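Local coordinates for protein DegQ (Legionella fallonii, PDB 3PV2) that probably degrades misfolded proteins as an HtrA-family serine protease and chaperone that assembles into large 12-subunit, self-compartmentizing particles, at residues V106-R117 with V129-L137. Sequence-based numbering, arbitrary orientation.
Sequences VTLQDGRRLKAR and VLKIDAKNL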
loop_
_atom_site.group_PDB
_atom_site.type_symbol
_atom_site.label_atom_id
_atom_site.label_comp_id
_atom_site.label_asym_id
_atom_site.label_seq_id
_atom_site.Cartn_x
_atom_site.Cartn_y
_atom_site.Cartn_z
ATOM N N VAL B 106 14.198 -35.867 31.498
ATOM C CA VAL B 106 15.555 -35.486 31.802
ATOM C C VAL B 106 16.515 -36.457 31.155
ATOM O O VAL B 106 16.325 -37.651 31.284
ATOM C CB VAL B 106 15.723 -35.414 33.329
ATOM C CG1 VAL B 106 17.167 -35.418 33.723
ATOM C CG2 VAL B 106 14.999 -34.149 33.859
ATOM N N THR B 107 17.547 -35.953 30.476
ATOM C CA THR B 107 18.629 -36.788 29.940
ATOM C C THR B 107 19.969 -36.537 30.605
ATOM O O THR B 107 20.456 -35.411 30.640
ATOM C CB THR B 107 18.827 -36.567 28.428
ATOM O OG1 THR B 107 17.571 -36.691 27.752
ATOM C CG2 THR B 107 19.880 -37.582 27.822
ATOM N N LEU B 108 20.592 -37.581 31.080
ATOM C CA LEU B 108 21.861 -37.494 31.750
ATOM C C LEU B 108 22.965 -37.639 30.748
ATOM O O LEU B 108 22.784 -38.151 29.664
ATOM C CB LEU B 108 22.034 -38.652 32.751
ATOM C CG LEU B 108 20.969 -38.896 33.796
ATOM C CD1 LEU B 108 21.384 -40.019 34.786
ATOM C CD2 LEU B 108 20.619 -37.618 34.563
ATOM N N GLN B 109 24.152 -37.294 31.176
ATOM C CA GLN B 109 25.290 -37.399 30.334
ATOM C C GLN B 109 25.526 -38.848 29.937
ATOM O O GLN B 109 25.838 -39.113 28.805
ATOM C CB GLN B 109 26.471 -36.864 31.094
ATOM C CG GLN B 109 27.752 -36.971 30.388
ATOM C CD GLN B 109 28.870 -37.126 31.365
ATOM O OE1 GLN B 109 29.702 -36.221 31.528
ATOM N NE2 GLN B 109 28.883 -38.271 32.059
ATOM N N ASP B 110 25.309 -39.778 30.854
ATOM C CA ASP B 110 25.517 -41.194 30.568
ATOM C C ASP B 110 24.486 -41.793 29.598
ATOM O O ASP B 110 24.573 -42.952 29.238
ATOM C CB ASP B 110 25.625 -42.021 31.856
ATOM C CG ASP B 110 24.309 -42.190 32.561
ATOM O OD1 ASP B 110 23.268 -42.139 31.888
ATOM O OD2 ASP B 110 24.323 -42.387 33.792
ATOM N N GLY B 111 23.493 -41.010 29.207
ATOM C CA GLY B 111 22.523 -41.447 28.204
ATOM C C GLY B 111 21.124 -41.859 28.655
ATOM O O GLY B 111 20.223 -41.982 27.837
ATOM N N ARG B 112 20.908 -42.066 29.940
ATOM C CA ARG B 112 19.581 -42.487 30.393
ATOM C C ARG B 112 18.591 -41.332 30.209
ATOM O O ARG B 112 18.968 -40.192 30.472
ATOM C CB ARG B 112 19.633 -42.865 31.864
ATOM C CG ARG B 112 20.581 -43.994 32.208
ATOM C CD ARG B 112 20.571 -44.297 33.712
ATOM N NE ARG B 112 21.644 -43.596 34.420
ATOM C CZ ARG B 112 21.702 -43.397 35.739
ATOM N NH1 ARG B 112 20.745 -43.856 36.540
ATOM N NH2 ARG B 112 22.733 -42.734 36.269
ATOM N N ARG B 113 17.369 -41.619 29.737
ATOM C CA ARG B 113 16.297 -40.623 29.592
ATOM C C ARG B 113 15.269 -40.897 30.679
ATOM O O ARG B 113 14.639 -41.957 30.664
ATOM C CB ARG B 113 15.604 -40.675 28.227
ATOM C CG ARG B 113 16.468 -40.427 27.005
ATOM C CD ARG B 113 16.192 -39.060 26.356
ATOM N NE ARG B 113 14.910 -38.988 25.664
ATOM C CZ ARG B 113 14.186 -37.880 25.434
ATOM N NH1 ARG B 113 14.570 -36.663 25.842
ATOM N NH2 ARG B 113 13.016 -38.002 24.797
ATOM N N LEU B 114 15.116 -39.985 31.640
ATOM C CA LEU B 114 14.249 -40.223 32.810
ATOM C C LEU B 114 13.027 -39.336 32.827
ATOM O O LEU B 114 13.099 -38.132 32.509
ATOM C CB LEU B 114 15.027 -40.016 34.103
ATOM C CG LEU B 114 16.215 -40.966 34.197
ATOM C CD1 LEU B 114 17.229 -40.440 35.161
ATOM C CD2 LEU B 114 15.740 -42.432 34.566
ATOM N N LYS B 115 11.888 -39.922 33.203
ATOM C CA LYS B 115 10.677 -39.159 33.440
ATOM C C LYS B 115 10.883 -38.313 34.708
ATOM O O LYS B 115 11.355 -38.801 35.714
ATOM C CB LYS B 115 9.547 -40.143 33.623
ATOM C CG LYS B 115 8.159 -39.573 33.737
ATOM C CD LYS B 115 7.118 -40.711 33.590
ATOM C CE LYS B 115 5.887 -40.403 34.404
ATOM N NZ LYS B 115 5.565 -38.929 34.299
ATOM N N ALA B 116 10.568 -37.025 34.672
ATOM C CA ALA B 116 10.894 -36.174 35.796
ATOM C C ALA B 116 9.622 -35.685 36.390
ATOM O O ALA B 116 8.676 -35.393 35.675
ATOM C CB ALA B 116 11.739 -35.020 35.362
ATOM N N ARG B 117 9.623 -35.504 37.688
ATOM C CA ARG B 117 8.445 -34.958 38.333
ATOM C C ARG B 117 8.686 -33.507 38.780
ATOM O O ARG B 117 9.735 -33.206 39.292
ATOM C CB ARG B 117 8.150 -35.867 39.509
ATOM C CG ARG B 117 6.886 -35.567 40.232
ATOM C CD ARG B 117 6.408 -36.882 41.018
ATOM N NE ARG B 117 7.252 -37.209 42.182
ATOM C CZ ARG B 117 7.378 -36.440 43.281
ATOM N NH1 ARG B 117 6.730 -35.270 43.404
ATOM N NH2 ARG B 117 8.178 -36.835 44.278
ATOM N N VAL B 129 12.114 -26.958 40.794
ATOM C CA VAL B 129 12.728 -28.145 41.323
ATOM C C VAL B 129 12.005 -29.338 40.710
ATOM O O VAL B 129 10.744 -29.375 40.644
ATOM C CB VAL B 129 12.567 -28.180 42.827
ATOM C CG1 VAL B 129 13.289 -29.353 43.431
ATOM C CG2 VAL B 129 12.985 -26.835 43.465
ATOM N N LEU B 130 12.824 -30.285 40.257
ATOM C CA LEU B 130 12.380 -31.501 39.611
ATOM C C LEU B 130 12.998 -32.663 40.383
ATOM O O LEU B 130 14.109 -32.538 40.966
ATOM C CB LEU B 130 12.911 -31.601 38.168
ATOM C CG LEU B 130 12.608 -30.483 37.149
ATOM C CD1 LEU B 130 13.227 -30.836 35.777
ATOM C CD2 LEU B 130 11.142 -30.206 37.030
ATOM N N LYS B 131 12.337 -33.807 40.298
ATOM C CA LYS B 131 12.853 -35.003 40.881
ATOM C C LYS B 131 12.814 -36.169 39.880
ATOM O O LYS B 131 11.857 -36.334 39.126
ATOM C CB LYS B 131 12.048 -35.319 42.127
ATOM C CG LYS B 131 12.181 -36.728 42.580
ATOM C CD LYS B 131 12.597 -36.860 44.036
ATOM C CE LYS B 131 12.831 -38.379 44.360
ATOM N NZ LYS B 131 12.925 -38.627 45.809
ATOM N N ILE B 132 13.862 -36.968 39.902
ATOM C CA ILE B 132 14.006 -38.131 39.030
ATOM C C ILE B 132 14.322 -39.273 39.981
ATOM O O ILE B 132 14.870 -39.042 41.058
ATOM C CB ILE B 132 15.124 -37.976 37.968
ATOM C CG1 ILE B 132 16.453 -37.581 38.626
ATOM C CG2 ILE B 132 14.740 -36.954 36.926
ATOM C CD1 ILE B 132 17.676 -37.657 37.679
ATOM N N ASP B 133 13.913 -40.479 39.642
ATOM C CA ASP B 133 14.226 -41.602 40.506
ATOM C C ASP B 133 15.339 -42.296 39.817
ATOM O O ASP B 133 15.074 -43.077 38.897
ATOM C CB ASP B 133 13.066 -42.594 40.642
ATOM C CG ASP B 133 11.739 -41.933 41.024
ATOM O OD1 ASP B 133 11.683 -40.958 41.847
ATOM O OD2 ASP B 133 10.720 -42.422 40.487
ATOM N N ALA B 134 16.577 -42.015 40.223
ATOM C CA ALA B 134 17.709 -42.774 39.692
ATOM C C ALA B 134 18.831 -42.938 40.697
ATOM O O ALA B 134 18.914 -42.212 41.687
ATOM C CB ALA B 134 18.233 -42.154 38.401
ATOM N N LYS B 135 19.692 -43.904 40.396
ATOM C CA LYS B 135 20.899 -44.186 41.148
ATOM C C LYS B 135 22.081 -43.797 40.284
ATOM O O LYS B 135 21.911 -43.465 39.125
ATOM C CB LYS B 135 21.027 -45.680 41.435
ATOM C CG LYS B 135 19.719 -46.503 41.390
ATOM C CD LYS B 135 19.330 -46.955 39.960
ATOM C CE LYS B 135 18.763 -48.395 39.952
ATOM N NZ LYS B 135 17.746 -48.685 41.024
ATOM N N ASN B 136 23.282 -43.896 40.838
ATOM C CA ASN B 136 24.488 -43.618 40.073
ATOM C C ASN B 136 24.400 -42.180 39.572
ATOM O O ASN B 136 24.690 -41.920 38.413
ATOM C CB ASN B 136 24.568 -44.573 38.874
ATOM C CG ASN B 136 25.990 -44.854 38.402
ATOM O OD1 ASN B 136 26.321 -46.004 38.151
ATOM N ND2 ASN B 136 26.825 -43.817 38.254
ATOM N N LEU B 137 23.947 -41.286 40.447
ATOM C CA LEU B 137 23.775 -39.882 40.146
ATOM C C LEU B 137 24.929 -39.118 40.765
ATOM O O LEU B 137 25.352 -39.426 41.871
ATOM C CB LEU B 137 22.412 -39.398 40.670
ATOM C CG LEU B 137 21.304 -39.059 39.653
ATOM C CD1 LEU B 137 21.130 -39.981 38.476
ATOM C CD2 LEU B 137 20.005 -38.906 40.392
HETATM O O HOH W 1 12.752 -40.596 37.166
HETATM O O HOH W 2 9.122 -39.068 41.901
#
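R112 presents its NH1/NH2 end to K135 O, both nitrogens donating to that one oxygen, NH1 at 2.9 Å. NH2 adds a weak bond to N136 O. Another edge is taken side-on by D110, whose OD2 accepts from NE and NH2, the latter at 3.0 Å through the syn lone pair. D110 OD1 takes the backbone N of R112 in an Asx turn, which fixes the carboxylate; D110 and K135 O, both near the guanidinium plane, hold that group's rotation. The bend at chi3 (-95°) brings the guanidinium up to K135 O, and L108 CD1 lies over one guanidinium face, offset toward its rim.

I132 fills the middle. Its CG1 sits between backbone N and carbonyl carbon (chi1 53°); with chi2 extended (169°), this carries CD1 to L114 CD1 at 3.8 Å, while CG2 packs on A116 CB and V106 CB. L114 and I132 cross at about a right angle, as do L108 and L137, whose CD1 atoms meet at 3.7 Å. R117 and K131 form an antiparallel hydrogen-bonded pair, R117 N to K131 O being 2.8 Å and nearly straight. Between this pair and the L114 packing, one water donates to K115 O and accepts from D133 N.

The R117–K131 pair is part of hairpin 113-122/127-131 in the first barrel of the trypsin fold; R112 ties the turn between 101-107 and 113-122 to the loop after 127-131. V106 and I132 touch I91 of strand 90-93, V106 and L108 reach V33 of strand 32-40, and R112 packs on E270 of a second subunit.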